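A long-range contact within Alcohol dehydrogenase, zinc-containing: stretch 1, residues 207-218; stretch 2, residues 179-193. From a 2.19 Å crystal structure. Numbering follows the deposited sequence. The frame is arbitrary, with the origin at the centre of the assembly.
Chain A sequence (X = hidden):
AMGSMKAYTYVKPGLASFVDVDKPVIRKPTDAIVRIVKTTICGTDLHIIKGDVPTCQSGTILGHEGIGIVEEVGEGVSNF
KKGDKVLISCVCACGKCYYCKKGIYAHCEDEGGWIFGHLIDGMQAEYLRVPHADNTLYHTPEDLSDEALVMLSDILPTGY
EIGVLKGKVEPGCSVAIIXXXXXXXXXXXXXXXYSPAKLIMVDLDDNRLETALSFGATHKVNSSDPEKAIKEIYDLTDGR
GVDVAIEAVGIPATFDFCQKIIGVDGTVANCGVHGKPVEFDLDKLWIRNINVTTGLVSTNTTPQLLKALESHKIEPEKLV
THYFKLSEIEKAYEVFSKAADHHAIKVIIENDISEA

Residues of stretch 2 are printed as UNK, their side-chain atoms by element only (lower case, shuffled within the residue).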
# COMPACT_ATOMS: atom_id res chain seq x y z
N ASN A 207 -13.29 -23.24 -17.30
CA ASN A 207 -13.90 -24.08 -16.27
C ASN A 207 -13.82 -23.42 -14.91
O ASN A 207 -14.80 -23.40 -14.15
CB ASN A 207 -13.22 -25.45 -16.24
CG ASN A 207 -13.56 -26.32 -17.45
OD1 ASN A 207 -14.51 -26.02 -18.18
ND2 ASN A 207 -12.80 -27.39 -17.67
N ARG A 208 -12.66 -22.86 -14.57
CA ARG A 208 -12.51 -22.17 -13.30
C ARG A 208 -13.37 -20.90 -13.25
O ARG A 208 -13.98 -20.60 -12.21
CB ARG A 208 -11.03 -21.86 -13.04
CG ARG A 208 -10.15 -23.14 -12.92
CD ARG A 208 -8.84 -22.86 -12.17
NE ARG A 208 -7.97 -21.97 -12.94
CZ ARG A 208 -7.11 -22.39 -13.88
NH1 ARG A 208 -7.00 -23.69 -14.17
NH2 ARG A 208 -6.35 -21.50 -14.54
N LEU A 209 -13.47 -20.17 -14.37
CA LEU A 209 -14.34 -18.99 -14.40
C LEU A 209 -15.81 -19.37 -14.21
O LEU A 209 -16.54 -18.68 -13.50
CB LEU A 209 -14.15 -18.21 -15.71
CG LEU A 209 -12.85 -17.40 -15.88
CD1 LEU A 209 -12.76 -16.75 -17.27
CD2 LEU A 209 -12.68 -16.35 -14.79
N GLU A 210 -16.24 -20.48 -14.82
CA GLU A 210 -17.61 -20.95 -14.62
C GLU A 210 -17.87 -21.30 -13.16
O GLU A 210 -18.93 -20.99 -12.62
CB GLU A 210 -17.89 -22.16 -15.52
CG GLU A 210 -18.36 -21.80 -16.91
CD GLU A 210 -19.67 -21.02 -16.91
OE1 GLU A 210 -20.69 -21.54 -16.39
OE2 GLU A 210 -19.68 -19.88 -17.42
N THR A 211 -16.91 -21.95 -12.51
CA THR A 211 -17.05 -22.22 -11.08
C THR A 211 -17.12 -20.90 -10.30
O THR A 211 -17.86 -20.79 -9.32
CB THR A 211 -15.88 -23.09 -10.59
OG1 THR A 211 -15.88 -24.34 -11.29
CG2 THR A 211 -15.99 -23.36 -9.09
N ALA A 212 -16.37 -19.88 -10.73
CA ALA A 212 -16.38 -18.61 -10.02
C ALA A 212 -17.77 -17.98 -10.04
O ALA A 212 -18.26 -17.49 -9.01
CB ALA A 212 -15.34 -17.66 -10.62
N LEU A 213 -18.42 -17.98 -11.21
CA LEU A 213 -19.80 -17.52 -11.29
C LEU A 213 -20.70 -18.33 -10.36
O LEU A 213 -21.59 -17.77 -9.71
CB LEU A 213 -20.30 -17.60 -12.73
CG LEU A 213 -19.58 -16.72 -13.77
CD1 LEU A 213 -20.18 -16.93 -15.17
CD2 LEU A 213 -19.65 -15.26 -13.39
N SER A 214 -20.47 -19.65 -10.27
CA SER A 214 -21.22 -20.47 -9.32
C SER A 214 -21.02 -19.98 -7.89
O SER A 214 -21.94 -20.07 -7.07
CB SER A 214 -20.78 -21.94 -9.40
OG SER A 214 -21.54 -22.63 -10.35
N PHE A 215 -19.82 -19.51 -7.57
CA PHE A 215 -19.53 -19.08 -6.21
C PHE A 215 -19.98 -17.65 -5.92
O PHE A 215 -19.79 -17.16 -4.80
CB PHE A 215 -18.03 -19.20 -5.92
CG PHE A 215 -17.58 -20.59 -5.60
CD1 PHE A 215 -18.24 -21.70 -6.10
CD2 PHE A 215 -16.47 -20.80 -4.78
CE1 PHE A 215 -17.80 -23.00 -5.81
CE2 PHE A 215 -16.03 -22.09 -4.48
CZ PHE A 215 -16.70 -23.19 -5.00
N GLY A 216 -20.57 -16.96 -6.89
CA GLY A 216 -21.06 -15.62 -6.67
C GLY A 216 -20.28 -14.50 -7.31
O GLY A 216 -20.49 -13.34 -6.93
N ALA A 217 -19.39 -14.79 -8.25
CA ALA A 217 -18.85 -13.73 -9.08
C ALA A 217 -19.96 -13.16 -9.94
O ALA A 217 -20.85 -13.88 -10.41
CB ALA A 217 -17.71 -14.23 -9.97
N THR A 218 -19.90 -11.85 -10.18
CA THR A 218 -20.91 -11.20 -11.02
C THR A 218 -20.54 -11.21 -12.49
O THR A 218 -21.45 -11.25 -13.33
CB THR A 218 -21.15 -9.76 -10.54
OG1 THR A 218 -19.99 -8.95 -10.80
CG2 THR A 218 -21.45 -9.74 -9.02
N UNK A 179 -7.00 -14.75 -10.82
CA UNK A 179 -6.59 -16.10 -10.49
C UNK A 179 -7.74 -16.79 -9.82
O UNK A 179 -8.12 -16.43 -8.70
N UNK A 180 -8.32 -17.77 -10.51
CA UNK A 180 -9.52 -18.45 -10.06
C UNK A 180 -9.22 -19.83 -9.47
O UNK A 180 -10.11 -20.68 -9.44
o UNK A 180 -11.83 -18.74 -10.79
c UNK A 180 -10.50 -18.57 -11.24
N UNK A 181 -7.98 -20.06 -9.01
CA UNK A 181 -7.66 -21.25 -8.26
C UNK A 181 -8.22 -21.16 -6.85
O UNK A 181 -9.05 -20.31 -6.55
N UNK A 182 -7.74 -22.03 -5.95
CA UNK A 182 -8.32 -22.07 -4.58
C UNK A 182 -8.28 -20.75 -3.80
O UNK A 182 -9.29 -20.37 -3.18
c UNK A 182 -6.87 -23.19 -6.24
c UNK A 182 -7.51 -23.18 -3.90
c UNK A 182 -7.17 -24.12 -5.07
N UNK A 183 -7.15 -20.03 -3.80
CA UNK A 183 -7.08 -18.80 -3.00
C UNK A 183 -7.95 -17.71 -3.62
O UNK A 183 -8.58 -16.92 -2.91
c UNK A 183 -5.62 -18.33 -2.85
c UNK A 183 -5.57 -17.00 -2.07
c UNK A 183 -4.78 -19.40 -2.14
N UNK A 184 -8.02 -17.68 -4.95
CA UNK A 184 -8.90 -16.72 -5.60
C UNK A 184 -10.36 -16.96 -5.27
O UNK A 184 -11.11 -16.01 -5.01
N UNK A 185 -10.79 -18.22 -5.28
CA UNK A 185 -12.17 -18.55 -4.91
C UNK A 185 -12.44 -18.24 -3.45
O UNK A 185 -13.53 -17.75 -3.10
c UNK A 185 -13.71 -19.52 -7.34
c UNK A 185 -12.54 -21.80 -7.08
c UNK A 185 -12.51 -20.29 -6.73
c UNK A 185 -12.47 -20.01 -5.22
N UNK A 186 -11.47 -18.49 -2.57
CA UNK A 186 -11.63 -18.18 -1.16
C UNK A 186 -11.82 -16.68 -0.94
O UNK A 186 -12.66 -16.26 -0.13
c UNK A 186 -10.42 -18.69 -0.38
N UNK A 187 -11.05 -15.86 -1.66
CA UNK A 187 -11.24 -14.41 -1.62
C UNK A 187 -12.60 -14.01 -2.18
O UNK A 187 -13.22 -13.06 -1.69
c UNK A 187 -10.12 -13.73 -2.41
N UNK A 188 -13.04 -14.70 -3.23
CA UNK A 188 -14.35 -14.44 -3.81
C UNK A 188 -15.46 -14.66 -2.79
O UNK A 188 -16.40 -13.85 -2.69
c UNK A 188 -15.94 -16.35 -6.84
c UNK A 188 -15.92 -15.33 -5.70
c UNK A 188 -14.55 -15.34 -5.03
c UNK A 188 -16.29 -13.92 -6.22
N UNK A 189 -15.38 -15.75 -2.01
CA UNK A 189 -16.43 -16.03 -1.03
C UNK A 189 -16.46 -14.96 0.06
O UNK A 189 -17.53 -14.49 0.45
c UNK A 189 -16.08 -19.87 -0.70
c UNK A 189 -17.86 -18.61 -1.88
c UNK A 189 -16.43 -18.58 -1.38
c UNK A 189 -16.23 -17.41 -0.41
N UNK A 190 -15.30 -14.61 0.60
CA UNK A 190 -15.29 -13.67 1.71
C UNK A 190 -15.47 -12.22 1.26
O UNK A 190 -15.90 -11.40 2.08
o UNK A 190 -12.86 -13.52 1.71
c UNK A 190 -13.89 -15.24 3.07
c UNK A 190 -14.00 -13.82 2.53
N UNK A 191 -15.16 -11.89 0.00
CA UNK A 191 -15.44 -10.54 -0.48
C UNK A 191 -16.93 -10.26 -0.48
O UNK A 191 -17.33 -9.09 -0.44
c UNK A 191 -14.90 -10.32 -1.90
N UNK A 192 -17.75 -11.30 -0.59
CA UNK A 192 -19.19 -11.08 -0.60
C UNK A 192 -19.74 -10.70 0.77
O UNK A 192 -20.88 -10.24 0.85
c UNK A 192 -19.65 -12.51 -2.61
n UNK A 192 -19.03 -14.76 -3.34
c UNK A 192 -20.03 -13.90 -3.14
o UNK A 192 -21.19 -14.19 -3.39
c UNK A 192 -19.89 -12.33 -1.14
N UNK A 193 -18.97 -10.88 1.85
CA UNK A 193 -19.38 -10.31 3.14
C UNK A 193 -19.58 -8.80 3.05
O UNK A 193 -20.32 -8.24 3.86
c UNK A 193 -17.03 -12.56 5.09
c UNK A 193 -18.33 -10.58 4.22
c UNK A 193 -19.38 -12.80 4.76
c UNK A 193 -18.25 -12.01 4.69
c UNK A 193 -19.30 -14.12 5.21
c UNK A 193 -18.08 -14.64 5.59
c UNK A 193 -16.94 -13.87 5.53

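Position 179 has no side-chain atoms, and at its backbone angles (phi 114°, psi 111°) a CB would be jammed against the preceding carbonyl. It is Gly-179.

Position 180 has one carbon, then one oxygen. The oxygen lies 3.2 Å from Arg-208 O, and the CB lies 3.8 Å from Arg-208 CB. This is Ser-180, with OG donating a weak hydrogen bond to that carbonyl.

Position 181 has no side-chain atoms. It sits at the N-cap, with its N 4.3 Å from Arg-208 CD. A CB here would clash with a side-chain carbon of position 182. It is Gly-181.

Position 182 has three carbons closing a ring onto its own N. It is Pro-182, in the first turn of the helix, and does not touch stretch 1.

Position 183 has three carbons, branched at the first. It is Val-183, out of reach of stretch 1.

Position 184 has no side-chain atoms. A CB would come 1.7 Å from Gly-179 O. It is Gly-184.

Position 185 has four carbons, forked at the second, directed at Ala-212 and Phe-215. It is Leu-185. Its CD2 is 3.9 Å from Ala-212 CA and 4.0 Å from Phe-215 CD2.

Positions 186 and 187 have one carbon each, and neither touches stretch 1. They are Ala-186 and Ala-187.

Position 188 again has four carbons, forked at the second, and meets Ala-212, Phe-215 and Ala-217. It is Leu-188. CD2 is 3.7 Å from Phe-215 CB; CD1 is 4.0 Å from Ala-217 CB.

Position 189 has the same fork. Its CB points sideways, but its end reaches Phe-215. It is Leu-189, with CD2 3.9 Å from Phe-215 CD2.

Position 190 has one carbon carrying an oxygen and a carbon. It is Thr-190. Position 191 has one carbon. It is Ala-191. Neither touches stretch 1.

Position 192 has three carbons, the third carrying one oxygen and one nitrogen. The nitrogen approaches the carbonyl of Phe-215. It is Gln-192. NE2 donates to Phe-215 O at 2.9 Å and to Leu-188 O at 2.9 Å.

Position 193 has one carbon, then a six-carbon ring. It is Phe-193, out of reach of stretch 1.

The two helices run nearly parallel, at 19°. Leu-185 and Leu-188 pack on Ala-212 and Phe-215, and Leu-189 on Phe-215. Polar links lie toward both ends: Ser-180 to Arg-208 O, and Gln-192 to Phe-215 O. Gly-216, with positive phi, follows the helix of stretch 1 in a Schellman motif. A CB on it would come 2.1 Å from Gln-192 OE1, so the bare backbone leaves room for the amide.

Stretch 2 (179-193) GSGPVGLAALLTAQF
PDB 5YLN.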